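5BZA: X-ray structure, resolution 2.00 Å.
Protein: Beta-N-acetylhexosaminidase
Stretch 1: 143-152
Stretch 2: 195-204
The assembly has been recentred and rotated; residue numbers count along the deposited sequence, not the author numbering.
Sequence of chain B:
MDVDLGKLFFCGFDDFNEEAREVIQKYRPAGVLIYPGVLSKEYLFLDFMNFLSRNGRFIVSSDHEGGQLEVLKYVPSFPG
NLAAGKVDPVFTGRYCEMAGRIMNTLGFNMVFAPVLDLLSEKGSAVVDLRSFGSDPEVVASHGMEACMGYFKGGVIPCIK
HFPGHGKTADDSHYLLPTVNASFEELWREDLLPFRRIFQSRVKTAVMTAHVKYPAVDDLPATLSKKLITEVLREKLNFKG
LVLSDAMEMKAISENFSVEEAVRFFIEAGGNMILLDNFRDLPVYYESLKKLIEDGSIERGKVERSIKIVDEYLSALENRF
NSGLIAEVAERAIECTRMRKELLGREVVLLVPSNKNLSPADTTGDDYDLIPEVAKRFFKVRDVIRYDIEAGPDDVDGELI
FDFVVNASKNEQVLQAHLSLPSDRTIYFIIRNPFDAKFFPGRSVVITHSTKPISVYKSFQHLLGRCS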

# COMPACT_ATOMS: atom_id res chain seq x y z
N GLY B 143 -20.05 11.93 -7.29
CA GLY B 143 -19.12 12.95 -6.84
C GLY B 143 -19.35 13.39 -5.41
O GLY B 143 -18.37 13.63 -4.65
N MET B 144 -20.63 13.52 -5.03
CA MET B 144 -20.94 13.84 -3.64
C MET B 144 -20.50 12.70 -2.71
O MET B 144 -19.94 12.94 -1.64
N GLU B 145 -20.80 11.47 -3.09
CA GLU B 145 -20.37 10.33 -2.32
C GLU B 145 -18.87 10.33 -2.18
O GLU B 145 -18.35 10.05 -1.10
N ALA B 146 -18.17 10.66 -3.27
CA ALA B 146 -16.72 10.65 -3.22
C ALA B 146 -16.20 11.67 -2.24
O ALA B 146 -15.30 11.37 -1.42
N CYS B 147 -16.74 12.88 -2.31
CA CYS B 147 -16.27 13.92 -1.40
C CYS B 147 -16.54 13.59 0.06
O CYS B 147 -15.69 13.86 0.92
N MET B 148 -17.73 13.04 0.33
CA MET B 148 -18.11 12.67 1.66
C MET B 148 -17.18 11.55 2.18
O MET B 148 -16.68 11.63 3.29
N GLY B 149 -16.93 10.53 1.36
CA GLY B 149 -16.01 9.46 1.70
C GLY B 149 -14.60 9.95 2.02
O GLY B 149 -14.04 9.58 3.08
N TYR B 150 -13.97 10.70 1.11
CA TYR B 150 -12.63 11.25 1.36
C TYR B 150 -12.61 12.00 2.67
O TYR B 150 -11.70 11.87 3.50
N PHE B 151 -13.62 12.83 2.82
CA PHE B 151 -13.73 13.64 4.01
C PHE B 151 -13.84 12.80 5.32
O PHE B 151 -13.11 13.04 6.28
N LYS B 152 -14.74 11.81 5.34
CA LYS B 152 -14.87 10.91 6.46
C LYS B 152 -13.52 10.24 6.75
O LYS B 152 -13.09 10.17 7.89
N ARG B 195 -22.17 22.05 -8.27
CA ARG B 195 -23.25 22.64 -7.49
C ARG B 195 -23.67 21.69 -6.35
O ARG B 195 -23.97 22.13 -5.23
N ARG B 196 -23.71 20.41 -6.66
CA ARG B 196 -24.07 19.39 -5.67
C ARG B 196 -23.11 19.42 -4.49
O ARG B 196 -23.53 19.34 -3.30
N ILE B 197 -21.82 19.53 -4.79
CA ILE B 197 -20.85 19.59 -3.71
C ILE B 197 -21.02 20.91 -2.91
O ILE B 197 -20.98 20.90 -1.65
N PHE B 198 -21.22 22.03 -3.61
CA PHE B 198 -21.30 23.34 -2.91
C PHE B 198 -22.52 23.49 -2.00
O PHE B 198 -22.49 24.27 -1.05
N GLN B 199 -23.59 22.76 -2.29
CA GLN B 199 -24.79 22.79 -1.47
C GLN B 199 -24.67 21.91 -0.22
O GLN B 199 -25.54 21.99 0.65
N SER B 200 -23.67 21.00 -0.19
CA SER B 200 -23.41 20.18 1.01
C SER B 200 -22.62 20.95 2.05
O SER B 200 -22.23 22.09 1.83
N ARG B 201 -22.32 20.31 3.16
CA ARG B 201 -21.40 20.89 4.15
C ARG B 201 -20.02 20.21 4.16
O ARG B 201 -19.26 20.44 5.09
N VAL B 202 -19.67 19.45 3.11
CA VAL B 202 -18.31 18.92 3.03
C VAL B 202 -17.36 20.03 2.66
O VAL B 202 -17.59 20.78 1.70
N LYS B 203 -16.29 20.18 3.44
CA LYS B 203 -15.26 21.12 3.10
C LYS B 203 -14.54 20.58 1.88
O LYS B 203 -14.10 19.41 1.87
N THR B 204 -14.35 21.43 0.87
CA THR B 204 -13.67 20.97 -0.35
C THR B 204 -12.78 22.06 -0.93
O THR B 204 -13.01 23.23 -0.68

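The helix of residues 143-152 packs against the last part of a second helix, which includes Arg-196 and Ile-197, and the loop beyond it. The contact buries 459 Å², both sides summed, and is apolar in character: no hydrogen bond crosses between the stretches. The backbones come near each other at two levels, with Met-144 CA 5.8 Å from Ile-197 CA and Met-148 CA 6.4 Å from Val-202 CA, one helical turn apart on the first stretch.

Van der Waals packing at the first level centres on Met-144 and Ile-197. Both leave their backbones sideways, yet both side chains end nearer the other stretch. Ile-197 (chi1 m, chi2 m) extends its CD1 to 3.5 Å from Met-144 CA and 3.7 Å from Gly-143 O, so its tip rests on the helix backbone itself. The same CD1 lies 3.8 Å from Met-144 SD and 4.0 Å from the SG of Cys-147, an m rotamer that points toward the second stretch. Met-144 is t at chi1 and p at chi2, with chi3 near -102°. This course takes SD to 3.5 Å from Arg-196 O and CE onward to 3.3 Å from Ser-200 OG and 3.6 Å from Val-202 CG2. Arg-196 also points toward the helix, but its aliphatic portion makes the contact, CG lying 4.0 Å from Met-144 CB, while its guanidinium is hydrogen-bonded elsewhere in the structure.

At the second level Val-202, in the t rotamer, divides its methyl contacts. CG2 meets the two methionine ends, approaching Met-148 CE to 3.3 Å as well as Met-144 CE; Met-148 reaches it through a t, p, p conformation. CG1 lies 3.7 Å from Cys-147 O and 4.2 Å from Cys-147 CB.

The aromatic contribution comes from Phe-151, which points toward the loop with chi1 t. Val-202 CG1 sits over its ring face, 4.2 Å from the centroid and 27° off the normal, in a CH-pi contact. Farther along the ring, Phe-151 CE1 is 3.9 Å from Lys-203 CB; the remainder of that lysine leads away.

Polar order at the contact is local to the second stretch. Ser-200 (chi1 p) donates from OG to Ile-197 O at 2.7 Å and accepts from Val-202 N, 3.1 Å from OG. The hydroxyl thus links the carbonyl of Ile-197 to the amide of Val-202.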

# COMPACT_ATOMS: atom_id res chain seq x y z
CB MET B 144 -22.43 14.11 -3.47
CG MET B 144 -22.80 14.71 -2.13
SD MET B 144 -22.27 16.41 -1.80
CE MET B 144 -20.85 16.09 -0.74
CB GLU B 145 -20.84 9.04 -2.96
CG GLU B 145 -22.27 8.64 -2.58
CD GLU B 145 -22.36 8.11 -1.14
OE1 GLU B 145 -21.30 7.95 -0.48
OE2 GLU B 145 -23.48 7.79 -0.69
CB ALA B 146 -16.15 10.90 -4.59
CB CYS B 147 -16.92 15.27 -1.76
SG CYS B 147 -16.21 15.94 -3.28
CB MET B 148 -19.58 12.23 1.70
CG MET B 148 -20.14 12.01 3.11
SD MET B 148 -20.09 13.53 4.14
CE MET B 148 -21.39 14.57 3.39
CB TYR B 150 -12.18 12.20 0.25
CG TYR B 150 -11.72 11.52 -1.02
CD1 TYR B 150 -10.88 10.41 -0.98
CD2 TYR B 150 -12.17 11.99 -2.27
CE1 TYR B 150 -10.48 9.78 -2.15
CE2 TYR B 150 -11.77 11.39 -3.45
CZ TYR B 150 -10.92 10.28 -3.39
OH TYR B 150 -10.51 9.66 -4.57
CB PHE B 151 -14.94 14.54 3.83
CG PHE B 151 -15.00 15.63 4.80
CD1 PHE B 151 -14.03 16.62 4.77
CD2 PHE B 151 -16.06 15.73 5.69
CE1 PHE B 151 -14.07 17.67 5.67
CE2 PHE B 151 -16.13 16.79 6.58
CZ PHE B 151 -15.14 17.77 6.57
CB LYS B 152 -15.94 9.84 6.19
CG LYS B 152 -17.43 10.21 6.48
CD LYS B 152 -18.24 8.87 6.47
CE LYS B 152 -19.77 8.94 6.73
NZ LYS B 152 -20.73 9.42 5.68
CB ARG B 195 -24.44 22.98 -8.41
CG ARG B 195 -24.15 24.17 -9.35
CD ARG B 195 -25.13 24.31 -10.56
NE ARG B 195 -26.52 24.41 -10.15
CZ ARG B 195 -27.54 23.92 -10.86
NH1 ARG B 195 -27.32 23.32 -12.04
NH2 ARG B 195 -28.78 24.03 -10.39
CB ARG B 196 -24.10 17.99 -6.31
CG ARG B 196 -24.61 16.85 -5.34
CD ARG B 196 -26.08 17.03 -4.93
NE ARG B 196 -26.94 17.26 -6.10
CZ ARG B 196 -27.42 16.33 -6.92
NH1 ARG B 196 -27.14 15.04 -6.69
NH2 ARG B 196 -28.19 16.69 -7.95
CB ILE B 197 -19.36 19.48 -4.20
CG1 ILE B 197 -19.12 18.26 -5.12
CG2 ILE B 197 -18.39 19.59 -3.00
CD1 ILE B 197 -19.81 17.00 -4.69
CB PHE B 198 -21.27 24.52 -3.90
CG PHE B 198 -20.04 24.54 -4.75
CD1 PHE B 198 -18.81 24.13 -4.21
CD2 PHE B 198 -20.10 24.96 -6.08
CE1 PHE B 198 -17.64 24.15 -4.99
CE2 PHE B 198 -18.95 24.96 -6.87
CZ PHE B 198 -17.71 24.55 -6.34
CB GLN B 199 -26.01 22.36 -2.29
CG GLN B 199 -26.50 23.49 -3.17
CD GLN B 199 -27.64 23.08 -4.09
OE1 GLN B 199 -27.88 21.89 -4.32
NE2 GLN B 199 -28.28 24.08 -4.70
CB SER B 200 -22.63 18.90 0.66
OG SER B 200 -21.22 19.17 0.42
CB ARG B 201 -22.00 20.82 5.58
CG ARG B 201 -23.26 21.66 5.84
CD ARG B 201 -22.95 23.17 5.86
NE ARG B 201 -22.00 23.55 6.91
CZ ARG B 201 -21.64 24.81 7.20
NH1 ARG B 201 -22.11 25.84 6.49
NH2 ARG B 201 -20.77 25.05 8.18
CB VAL B 202 -18.15 17.79 1.98
CG1 VAL B 202 -16.69 17.32 1.91
CG2 VAL B 202 -19.02 16.61 2.30
CB LYS B 203 -14.27 21.32 4.24
CG LYS B 203 -13.23 22.41 3.95
CD LYS B 203 -12.46 22.78 5.19
CE LYS B 203 -11.99 24.22 5.12
NZ LYS B 203 -12.14 24.94 6.41
CB THR B 204 -14.70 20.49 -1.45
OG1 THR B 204 -14.00 19.97 -2.58
CG2 THR B 204 -15.58 21.66 -1.97